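Local coordinates for intron-associated endonuclease 1 (Enterobacteria phage T4, PDB 1MK0), which cleaves DNA as the catalytic domain of a GIY-YIG intron endonuclease, probably at sites into which its own intron is then copied, at residues G4-K9 against E25-R30; K33-G38 against I43-S48; L82-K85 against Y89-A92; I60-P65 against I72-F77. The protein carries 1 engineered substitution. All blocks are in the same frame, centred on the assembly; numbering follows the deposited sequence.

Contact 1 of 4, residues G4-K9 against E25-R30; sequences GIYQIK and EKRWKR. With CIT (citric acid), chain B.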
# COMPACT_ATOMS: atom_id res chain seq x y z
N GLY A 4 3.44 -9.49 -5.50
CA GLY A 4 4.58 -9.02 -4.74
C GLY A 4 4.24 -7.89 -3.80
O GLY A 4 3.09 -7.71 -3.40
N ILE A 5 5.27 -7.12 -3.47
CA ILE A 5 5.14 -5.98 -2.56
C ILE A 5 5.16 -4.70 -3.38
O ILE A 5 5.92 -4.57 -4.34
CB ILE A 5 6.31 -5.95 -1.56
CG1 ILE A 5 6.48 -7.32 -0.90
CG2 ILE A 5 6.06 -4.87 -0.51
CD1 ILE A 5 5.25 -7.83 -0.17
N TYR A 6 4.32 -3.75 -3.00
CA TYR A 6 4.25 -2.49 -3.72
C TYR A 6 4.17 -1.30 -2.77
O TYR A 6 4.00 -1.47 -1.56
CB TYR A 6 3.00 -2.48 -4.61
CG TYR A 6 1.71 -2.56 -3.82
CD1 TYR A 6 1.16 -1.42 -3.23
CD2 TYR A 6 1.08 -3.79 -3.61
CE1 TYR A 6 0.02 -1.50 -2.45
CE2 TYR A 6 -0.06 -3.88 -2.82
CZ TYR A 6 -0.59 -2.73 -2.24
OH TYR A 6 -1.70 -2.83 -1.45
N GLN A 7 4.31 -0.11 -3.32
CA GLN A 7 4.19 1.11 -2.53
C GLN A 7 3.25 2.05 -3.28
O GLN A 7 3.20 2.05 -4.51
CB GLN A 7 5.55 1.79 -2.34
CG GLN A 7 6.19 2.33 -3.62
CD GLN A 7 7.45 3.13 -3.37
OE1 GLN A 7 8.14 3.54 -4.31
NE2 GLN A 7 7.77 3.37 -2.10
N ILE A 8 2.48 2.82 -2.52
CA ILE A 8 1.58 3.83 -3.08
C ILE A 8 2.14 5.09 -2.46
O ILE A 8 2.08 5.28 -1.25
CB ILE A 8 0.12 3.62 -2.63
CG1 ILE A 8 -0.40 2.28 -3.18
CG2 ILE A 8 -0.75 4.78 -3.12
CD1 ILE A 8 -1.83 1.97 -2.79
N LYS A 9 2.72 5.96 -3.29
CA LYS A 9 3.35 7.18 -2.80
C LYS A 9 2.63 8.47 -3.13
O LYS A 9 2.24 8.71 -4.28
CB LYS A 9 4.79 7.24 -3.32
CG LYS A 9 5.58 8.47 -2.87
CD LYS A 9 7.06 8.34 -3.20
CE LYS A 9 7.30 8.21 -4.70
NZ LYS A 9 8.76 8.15 -5.03
N GLU A 25 -1.92 -4.43 -10.51
CA GLU A 25 -2.88 -3.55 -11.17
C GLU A 25 -4.27 -3.58 -10.56
O GLU A 25 -4.87 -2.53 -10.32
CB GLU A 25 -2.97 -3.91 -12.66
CG GLU A 25 -3.21 -2.72 -13.57
CD GLU A 25 -2.06 -1.73 -13.54
OE1 GLU A 25 -0.92 -2.11 -13.87
OE2 GLU A 25 -2.30 -0.55 -13.18
N LYS A 26 -4.78 -4.77 -10.29
CA LYS A 26 -6.11 -4.89 -9.71
C LYS A 26 -6.16 -4.44 -8.27
O LYS A 26 -7.14 -3.84 -7.83
CB LYS A 26 -6.61 -6.33 -9.85
CG LYS A 26 -6.90 -6.69 -11.30
CD LYS A 26 -7.34 -8.12 -11.47
CE LYS A 26 -7.67 -8.38 -12.93
NZ LYS A 26 -8.02 -9.79 -13.19
N ARG A 27 -5.10 -4.70 -7.51
CA ARG A 27 -5.08 -4.29 -6.12
C ARG A 27 -5.11 -2.76 -6.03
O ARG A 27 -5.81 -2.19 -5.20
CB ARG A 27 -3.83 -4.80 -5.40
CG ARG A 27 -3.83 -4.48 -3.90
CD ARG A 27 -4.92 -5.27 -3.19
NE ARG A 27 -5.14 -4.85 -1.80
CZ ARG A 27 -5.94 -3.85 -1.44
NH1 ARG A 27 -6.60 -3.14 -2.35
NH2 ARG A 27 -6.12 -3.59 -0.15
N TRP A 28 -4.34 -2.11 -6.90
CA TRP A 28 -4.27 -0.66 -6.92
C TRP A 28 -5.62 -0.06 -7.30
O TRP A 28 -6.04 0.95 -6.74
CB TRP A 28 -3.19 -0.17 -7.88
CG TRP A 28 -1.80 -0.61 -7.49
CD1 TRP A 28 -1.36 -0.94 -6.24
CD2 TRP A 28 -0.66 -0.73 -8.36
NE1 TRP A 28 -0.03 -1.26 -6.27
CE2 TRP A 28 0.43 -1.14 -7.56
CE3 TRP A 28 -0.46 -0.53 -9.73
CZ2 TRP A 28 1.71 -1.36 -8.09
CZ3 TRP A 28 0.81 -0.74 -10.26
CH2 TRP A 28 1.88 -1.15 -9.44
N LYS A 29 -6.30 -0.69 -8.26
CA LYS A 29 -7.60 -0.21 -8.68
C LYS A 29 -8.56 -0.30 -7.51
O LYS A 29 -9.37 0.60 -7.28
CB LYS A 29 -8.14 -1.04 -9.85
CG LYS A 29 -7.42 -0.80 -11.16
CD LYS A 29 -8.13 -1.51 -12.31
CE LYS A 29 -7.48 -1.19 -13.65
NZ LYS A 29 -8.24 -1.79 -14.78
N ARG A 30 -8.45 -1.39 -6.75
CA ARG A 30 -9.33 -1.59 -5.60
C ARG A 30 -9.10 -0.54 -4.52
O ARG A 30 -10.04 -0.09 -3.88
CB ARG A 30 -9.13 -2.99 -5.02
CG ARG A 30 -9.96 -3.25 -3.76
CD ARG A 30 -10.33 -4.71 -3.63
NE ARG A 30 -9.17 -5.58 -3.47
CZ ARG A 30 -8.67 -5.95 -2.30
NH1 ARG A 30 -9.22 -5.53 -1.17
NH2 ARG A 30 -7.62 -6.76 -2.25
C1 CIT B . -5.05 -5.50 2.43
O1 CIT B . -4.79 -6.01 1.27
O2 CIT B . -6.27 -5.38 2.79
C2 CIT B . -3.83 -5.08 3.30
C3 CIT B . -2.44 -4.84 2.64
O7 CIT B . -1.87 -6.15 2.24
C4 CIT B . -1.48 -4.14 3.55
C5 CIT B . -1.26 -4.73 4.89
O3 CIT B . -0.55 -5.67 5.15
O4 CIT B . -1.87 -4.24 5.84
C6 CIT B . -2.47 -4.11 1.27
O5 CIT B . -3.13 -3.02 1.29
O6 CIT B . -1.86 -4.73 0.37
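Tyr6, the tyrosine of the Gly4-Ile5-Tyr6 signature that gives the GIY-YIG family half its name, meets Trp28 and Arg27 from strand 4-10. Its CG sits between the backbone N and the carbonyl carbon (chi1 63°), a setting that carries the ring out toward helix 24-37. There the indole arrives edge-on: Trp28 NE1 stands over one ring face, 3.3 Å from Tyr6 CD1, and the two rings make a T-shaped pair with planes at 82° and centroids 4.7 Å apart. At the root of the ring, Tyr6 CB touches Trp28 CZ2 at 3.9 Å.

Beyond the ring, Tyr6 OH lies over a face of the Arg27 guanidinium and 3.6 Å from Arg27 CG, while the hydroxyl itself is hydrogen-bonded with His31 NE2. Arg27, bent at chi2, directs its edge to a citrate probably taken up from the crystallisation liquor: NH2 donates to citrate O1 at 3.1 Å, and NE makes a weak bond to the same oxygen. Tyr17 OH and Ser20 N also hold this anion, consistent with an anion-binding pocket on the presumed active face.

Farther along, Ile8 turns to Phe56. Strand 4-10 runs between strands 16-21 and 56-63, with helix 24-37 packed beside Tyr6 and helix 68-81 against Ile5.

Contact 2 of 4, residues K33-G38 against I43-S48; sequences KDLEKG and IKLQRS. With BME (beta-mercaptoethanol), chain C.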
# COMPACT_ATOMS: atom_id res chain seq x y z
N LYS A 33 -10.89 2.62 -5.56
CA LYS A 33 -12.34 2.46 -5.54
C LYS A 33 -12.79 2.57 -4.09
O LYS A 33 -13.81 3.18 -3.78
CB LYS A 33 -12.76 1.10 -6.10
CG LYS A 33 -12.69 0.99 -7.61
CD LYS A 33 -13.32 -0.31 -8.08
CE LYS A 33 -13.33 -0.41 -9.60
NZ LYS A 33 -13.97 -1.67 -10.07
N ASP A 34 -12.00 1.97 -3.20
CA ASP A 34 -12.30 2.00 -1.78
C ASP A 34 -12.20 3.41 -1.20
O ASP A 34 -13.05 3.83 -0.41
CB ASP A 34 -11.35 1.07 -1.01
CG ASP A 34 -11.73 -0.39 -1.16
OD1 ASP A 34 -12.69 -0.69 -1.89
OD2 ASP A 34 -11.05 -1.24 -0.54
N LEU A 35 -11.15 4.13 -1.59
CA LEU A 35 -10.96 5.49 -1.10
C LEU A 35 -12.11 6.39 -1.54
O LEU A 35 -12.56 7.26 -0.78
CB LEU A 35 -9.62 6.04 -1.61
CG LEU A 35 -8.40 5.40 -0.93
CD1 LEU A 35 -7.14 5.69 -1.71
CD2 LEU A 35 -8.28 5.91 0.50
N GLU A 36 -12.61 6.18 -2.75
CA GLU A 36 -13.72 6.97 -3.25
C GLU A 36 -15.00 6.66 -2.48
O GLU A 36 -15.83 7.55 -2.27
CB GLU A 36 -13.91 6.73 -4.74
CG GLU A 36 -12.80 7.33 -5.59
CD GLU A 36 -13.02 7.13 -7.07
OE1 GLU A 36 -14.12 7.46 -7.56
OE2 GLU A 36 -12.08 6.66 -7.76
N LYS A 37 -15.16 5.41 -2.07
CA LYS A 37 -16.34 5.00 -1.31
C LYS A 37 -16.20 5.42 0.15
O LYS A 37 -17.15 5.32 0.94
CB LYS A 37 -16.56 3.49 -1.40
CG LYS A 37 -17.09 3.02 -2.75
CD LYS A 37 -17.47 1.55 -2.74
CE LYS A 37 -16.24 0.65 -2.60
NZ LYS A 37 -16.61 -0.79 -2.69
N GLY A 38 -15.00 5.89 0.51
CA GLY A 38 -14.74 6.35 1.86
C GLY A 38 -14.62 5.30 2.95
O GLY A 38 -14.71 5.63 4.13
N ILE A 43 -7.17 4.80 7.85
CA ILE A 43 -7.72 6.12 8.07
C ILE A 43 -6.75 7.20 7.59
O ILE A 43 -7.16 8.28 7.17
CB ILE A 43 -8.04 6.35 9.57
CG1 ILE A 43 -8.68 7.72 9.77
CG2 ILE A 43 -6.76 6.24 10.40
CD1 ILE A 43 -9.14 7.98 11.20
N LYS A 44 -5.45 6.90 7.65
CA LYS A 44 -4.45 7.86 7.23
C LYS A 44 -4.48 8.07 5.72
O LYS A 44 -4.41 9.21 5.25
CB LYS A 44 -3.06 7.40 7.69
CG LYS A 44 -2.98 7.22 9.20
CD LYS A 44 -1.55 7.08 9.70
CE LYS A 44 -0.89 5.83 9.17
NZ LYS A 44 0.47 5.65 9.76
N LEU A 45 -4.59 6.98 4.97
CA LEU A 45 -4.64 7.10 3.52
C LEU A 45 -5.97 7.75 3.14
O LEU A 45 -6.03 8.59 2.25
CB LEU A 45 -4.50 5.73 2.86
CG LEU A 45 -4.35 5.77 1.33
CD1 LEU A 45 -3.08 6.54 0.95
CD2 LEU A 45 -4.30 4.36 0.80
N GLN A 46 -7.03 7.35 3.85
CA GLN A 46 -8.36 7.91 3.59
C GLN A 46 -8.37 9.42 3.81
O GLN A 46 -8.95 10.16 3.01
CB GLN A 46 -9.40 7.25 4.49
CG GLN A 46 -10.83 7.66 4.14
CD GLN A 46 -11.30 7.09 2.81
OE1 GLN A 46 -11.51 5.89 2.67
NE2 GLN A 46 -11.44 7.96 1.81
N ARG A 47 -7.74 9.87 4.89
CA ARG A 47 -7.68 11.29 5.19
C ARG A 47 -6.95 12.07 4.11
O ARG A 47 -7.39 13.13 3.67
CB ARG A 47 -7.00 11.53 6.53
CG ARG A 47 -7.87 11.22 7.73
CD ARG A 47 -7.09 11.38 9.01
NE ARG A 47 -7.94 11.31 10.19
CZ ARG A 47 -7.48 11.29 11.43
NH1 ARG A 47 -6.17 11.34 11.66
NH2 ARG A 47 -8.32 11.24 12.46
N SER A 48 -5.82 11.53 3.67
CA SER A 48 -5.03 12.18 2.64
C SER A 48 -5.82 12.24 1.34
O SER A 48 -5.85 13.28 0.67
CB SER A 48 -3.73 11.41 2.40
OG SER A 48 -2.93 12.07 1.43
C1 BME C . -14.28 -2.21 0.45
C2 BME C . -14.97 -1.08 1.20
O1 BME C . -14.51 -2.41 -0.74
S2 BME C . -14.34 0.59 0.89
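The helix-loop-helix joining helix 24-37 to helix 43-52 is closed by Gln46, whose amide reaches back to Leu35 and Gly38 at the end of the preceding helix. The first helix stops in a Schellman motif: Gly38 has positive phi, and its N makes a weak bond to Leu35 O within the last turn. That same carbonyl accepts Gln46 NE2 at 2.9 Å. The bond is nearly straight (170° at the hydrogen), lies in the carbonyl plane on a lone pair, and stays almost within the amide plane of Gln46.

The side chain gets there by leaving with CG anti to the backbone N and then bending at chi2 (69°), which folds the amide over Gly38. Gln46 OE1 comes to 3.2 Å from Gly38 C and accepts a hydrogen bond from His40 N in the connecting loop; NE2 gives its other bond to Asn50. Both ends of a buried amide are therefore satisfied, and its rotation is fixed.

In this alpha/beta domain the axes of segments 33-37 and 43-48 run at 73° and approach to 9.8 Å. Beside this amide, Leu35 splits its methyls: CD2 rests 3.7 Å from Gln46 CA, while CD1 meets Leu45 CD2 at 4.0 Å, the two leucines crossing at about a right angle. Phe49 also packs on Leu35, whereas Leu45 continues onto Phe56 and Tyr89. On the outer side of the first helix, a beta-mercaptoethanol, probably from the crystallisation liquor, lies beside Asp34, its O1 accepting a bond from Lys37 NZ at 3.3 Å.

Contact 3 of 4, residues L82-K85 against Y89-A92; sequences LNSK and YNIA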
# COMPACT_ATOMS: atom_id res chain seq x y z
N LEU A 82 10.97 1.67 4.86
CA LEU A 82 10.44 2.94 4.40
C LEU A 82 9.74 3.73 5.51
O LEU A 82 9.16 4.79 5.25
CB LEU A 82 9.49 2.72 3.22
CG LEU A 82 10.09 1.93 2.05
CD1 LEU A 82 9.07 1.84 0.92
CD2 LEU A 82 11.36 2.61 1.57
N ASN A 83 9.80 3.20 6.73
CA ASN A 83 9.19 3.86 7.89
C ASN A 83 7.77 4.30 7.56
O ASN A 83 7.36 5.42 7.89
CB ASN A 83 10.06 5.07 8.28
CG ASN A 83 9.69 5.65 9.62
OD1 ASN A 83 9.51 4.92 10.60
ND2 ASN A 83 9.59 6.97 9.68
N SER A 84 7.01 3.41 6.92
CA SER A 84 5.66 3.72 6.49
C SER A 84 4.55 3.74 7.54
O SER A 84 3.39 3.96 7.20
CB SER A 84 5.26 2.80 5.33
OG SER A 84 5.09 1.46 5.76
N LYS A 85 4.89 3.50 8.80
CA LYS A 85 3.89 3.56 9.86
C LYS A 85 4.00 4.94 10.49
O LYS A 85 3.06 5.72 10.49
CB LYS A 85 4.14 2.45 10.89
CG LYS A 85 3.90 1.06 10.33
CD LYS A 85 4.61 -0.03 11.13
CE LYS A 85 4.05 -0.17 12.52
NZ LYS A 85 4.67 -1.34 13.21
N TYR A 89 1.42 5.72 5.46
CA TYR A 89 -0.00 5.45 5.58
C TYR A 89 -0.38 4.09 6.17
O TYR A 89 -1.56 3.81 6.32
CB TYR A 89 -0.67 5.63 4.22
CG TYR A 89 -0.50 7.02 3.66
CD1 TYR A 89 0.31 7.26 2.56
CD2 TYR A 89 -1.14 8.11 4.26
CE1 TYR A 89 0.50 8.54 2.07
CE2 TYR A 89 -0.96 9.40 3.77
CZ TYR A 89 -0.14 9.61 2.68
OH TYR A 89 0.05 10.88 2.20
N ASN A 90 0.60 3.26 6.49
CA ASN A 90 0.28 1.96 7.08
C ASN A 90 -0.10 2.15 8.54
O ASN A 90 0.55 2.90 9.26
CB ASN A 90 1.48 1.01 6.98
CG ASN A 90 1.73 0.56 5.56
OD1 ASN A 90 2.49 1.19 4.82
ND2 ASN A 90 1.09 -0.54 5.17
N ILE A 91 -1.16 1.46 8.98
CA ILE A 91 -1.62 1.59 10.36
C ILE A 91 -1.15 0.47 11.27
O ILE A 91 -1.42 0.49 12.47
CB ILE A 91 -3.16 1.67 10.45
CG1 ILE A 91 -3.79 0.38 9.93
CG2 ILE A 91 -3.68 2.88 9.68
CD1 ILE A 91 -5.27 0.25 10.23
N ALA A 92 -0.47 -0.52 10.71
CA ALA A 92 0.03 -1.65 11.49
C ALA A 92 0.95 -2.49 10.63
O ALA A 92 1.15 -2.19 9.46
CB ALA A 92 -1.14 -2.49 11.99
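Ser84 and Asn90 meet across a short chain reversal and are joined twice, once through side chains and once through the backbone. Ser84 OG donates to Asn90 OD1 at 2.8 Å, approaching from above the carbonyl plane, about 50° out of it. The hydroxyl can do so because its OG is tucked between its own backbone N and carbonyl carbon (chi1 69°), close to the chain. Asn90 OD1 also accepts a bond from Val18 N, so two donors grip this buried oxygen and tie the amide to strand 16-21.

Alongside, Asn90 N donates to Ser84 O at 3.0 Å, and Asn90 CB leans on that same carbonyl oxygen at 3.5 Å. Segment 82-85 follows directly on helix 68-81, the last helix of the GIY-YIG domain, which ends in a Schellman motif at Asn83; the chain beyond it lies against strand 16-21, where Ser84 touches Val16 and Val18.

Lys85 crosses Asn90 at about a right angle. Its CA sends a CA-H...O contact to Asn90 O at 3.5 Å, an oxygen that also takes a bond from Lys44 NZ, and its CG lies 4.1 Å from Asn90 CB. A bend at chi3 then carries the lysine past the backbone of Ala92 to a salt bridge with Asp93. Tyr89 turns its side chain the other way, toward Leu45 of helix 43-52, and its hydroxyl bonds to Asn10.

Contact 4 of 4, residues I60-P65 against I72-F77; sequences ILEEIP and IERANF. Engineered in segment 72-77: Ala75 (natural residue Glu).
Glu62 and Arg74 meet as a salt bridge, carboxylate edge to guanidinium edge, with the two planes nearly coplanar. Arg74 NE donates to Glu62 OE1 at 2.9 Å, close to straight (169° at the hydrogen) and on the syn lone pair; a weak second bond runs from NE to OE2. NH2 bonds to Glu62 OE2 at a modelled 2.4 Å, a distance too short to be trusted. Beyond CG the glutamate chain is extended and simply reaches across. Arg74, by contrast, is curled: successive bends at chi2 (-52°) and chi3 (-67°) fold the guanidinium forward along its helix, toward the C-terminal end, where NH1 lies over the Phe77 ring face, near its rim.

The strand here is kinked by a classic beta bulge, Leu61 and Glu62 both standing opposite Ile5 of strand 4-10, and Glu62 points from this outer strand toward helix 68-81. Its OE2 also receives a bond from Trp78 NE1, one turn along that helix.

Ile64 adds an apolar touch: CD1 lies 3.9 Å from Arg74 CG, the two side chains crossing at about a right angle. The engineered Ala75, glutamate in the natural protein, points away from segment 60-65 and packs on Ile5 and Ala94.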
# COMPACT_ATOMS: atom_id res chain seq x y z
N ILE A 60 6.09 -0.98 -8.02
CA ILE A 60 6.41 -2.28 -7.46
C ILE A 60 7.72 -2.20 -6.69
O ILE A 60 8.69 -1.62 -7.17
CB ILE A 60 6.58 -3.34 -8.58
CG1 ILE A 60 5.25 -3.52 -9.31
CG2 ILE A 60 7.07 -4.65 -7.99
CD1 ILE A 60 5.35 -4.39 -10.56
N LEU A 61 7.73 -2.77 -5.49
CA LEU A 61 8.95 -2.79 -4.69
C LEU A 61 9.66 -4.11 -4.95
O LEU A 61 10.87 -4.14 -5.17
CB LEU A 61 8.62 -2.66 -3.20
CG LEU A 61 8.04 -1.33 -2.71
CD1 LEU A 61 7.76 -1.42 -1.22
CD2 LEU A 61 9.01 -0.20 -3.00
N GLU A 62 8.89 -5.19 -4.96
CA GLU A 62 9.42 -6.53 -5.18
C GLU A 62 8.39 -7.45 -5.81
O GLU A 62 7.32 -7.64 -5.24
CB GLU A 62 9.82 -7.17 -3.86
CG GLU A 62 11.26 -7.05 -3.46
CD GLU A 62 11.47 -7.60 -2.07
OE1 GLU A 62 11.01 -8.73 -1.79
OE2 GLU A 62 12.09 -6.90 -1.25
N GLU A 63 8.71 -8.03 -6.96
CA GLU A 63 7.79 -8.98 -7.58
C GLU A 63 8.21 -10.34 -7.01
O GLU A 63 9.32 -10.80 -7.27
CB GLU A 63 7.91 -9.00 -9.11
CG GLU A 63 6.96 -10.03 -9.74
CD GLU A 63 7.02 -10.08 -11.26
OE1 GLU A 63 6.36 -10.96 -11.84
OE2 GLU A 63 7.72 -9.24 -11.87
N ILE A 64 7.32 -10.95 -6.23
CA ILE A 64 7.59 -12.24 -5.62
C ILE A 64 6.27 -13.01 -5.54
O ILE A 64 5.20 -12.41 -5.63
CB ILE A 64 8.18 -12.10 -4.19
CG1 ILE A 64 7.22 -11.30 -3.30
CG2 ILE A 64 9.55 -11.45 -4.25
CD1 ILE A 64 7.73 -11.10 -1.89
N PRO A 65 6.34 -14.34 -5.37
CA PRO A 65 5.13 -15.16 -5.28
C PRO A 65 4.25 -14.74 -4.11
O PRO A 65 4.74 -14.38 -3.04
CB PRO A 65 5.69 -16.57 -5.09
CG PRO A 65 6.98 -16.52 -5.84
CD PRO A 65 7.55 -15.19 -5.42
N ILE A 72 4.43 -11.81 4.10
CA ILE A 72 4.42 -11.11 5.38
C ILE A 72 5.81 -10.61 5.77
O ILE A 72 5.98 -9.46 6.16
CB ILE A 72 3.84 -12.00 6.50
CG1 ILE A 72 2.35 -12.26 6.22
CG2 ILE A 72 4.02 -11.34 7.85
CD1 ILE A 72 1.67 -13.15 7.24
N GLU A 73 6.82 -11.47 5.63
CA GLU A 73 8.17 -11.08 5.99
C GLU A 73 8.68 -9.92 5.13
O GLU A 73 9.25 -8.96 5.66
CB GLU A 73 9.13 -12.26 5.85
CG GLU A 73 10.55 -11.92 6.29
CD GLU A 73 11.49 -13.10 6.24
OE1 GLU A 73 11.11 -14.19 6.71
OE2 GLU A 73 12.62 -12.94 5.73
N ARG A 74 8.48 -10.02 3.83
CA ARG A 74 8.94 -8.97 2.92
C ARG A 74 8.12 -7.69 3.03
O ARG A 74 8.66 -6.60 2.88
CB ARG A 74 8.94 -9.48 1.48
CG ARG A 74 9.91 -10.64 1.26
CD ARG A 74 11.31 -10.28 1.76
NE ARG A 74 11.92 -9.22 0.97
CZ ARG A 74 12.99 -8.53 1.37
NH1 ARG A 74 13.56 -8.79 2.54
NH2 ARG A 74 13.51 -7.59 0.58
N ALA A 75 6.83 -7.83 3.28
CA ALA A 75 5.98 -6.65 3.43
C ALA A 75 6.45 -5.89 4.68
O ALA A 75 6.59 -4.66 4.65
CB ALA A 75 4.52 -7.05 3.58
N ASN A 76 6.69 -6.62 5.77
CA ASN A 76 7.14 -5.97 6.99
C ASN A 76 8.53 -5.37 6.83
O ASN A 76 8.84 -4.35 7.44
CB ASN A 76 7.13 -6.94 8.17
CG ASN A 76 5.74 -7.11 8.75
OD1 ASN A 76 4.95 -6.17 8.79
ND2 ASN A 76 5.44 -8.31 9.22
N PHE A 77 9.36 -6.00 6.01
CA PHE A 77 10.69 -5.46 5.77
C PHE A 77 10.56 -4.07 5.18
O PHE A 77 11.19 -3.12 5.65
CB PHE A 77 11.47 -6.33 4.78
CG PHE A 77 12.75 -5.69 4.31
CD1 PHE A 77 13.87 -5.65 5.13
CD2 PHE A 77 12.80 -5.07 3.07
CE1 PHE A 77 15.02 -4.99 4.72
CE2 PHE A 77 13.95 -4.41 2.65
CZ PHE A 77 15.06 -4.36 3.48

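Overall arrangement
Along the chain the order is contact 1, contact 2, contact 4, contact 3, each closing before the next opens, all within one GIY-YIG domain. The central strand 4-10 links contacts 1 and 4, whose centres are about 12 Å apart, because it pairs with strand 56-63 at the bulge. Contacts 1 and 2 use successive parts of helix 24-37, while Lys44 of contact 2 bonds to Asn90 of contact 3, and Ser48 weakly to Tyr89. Contacts 2 and 4, with centres about 23 Å apart, lie on opposite sides of the chain's centre. Together the four contacts pack the helices and the C-terminal loop round one three-stranded sheet.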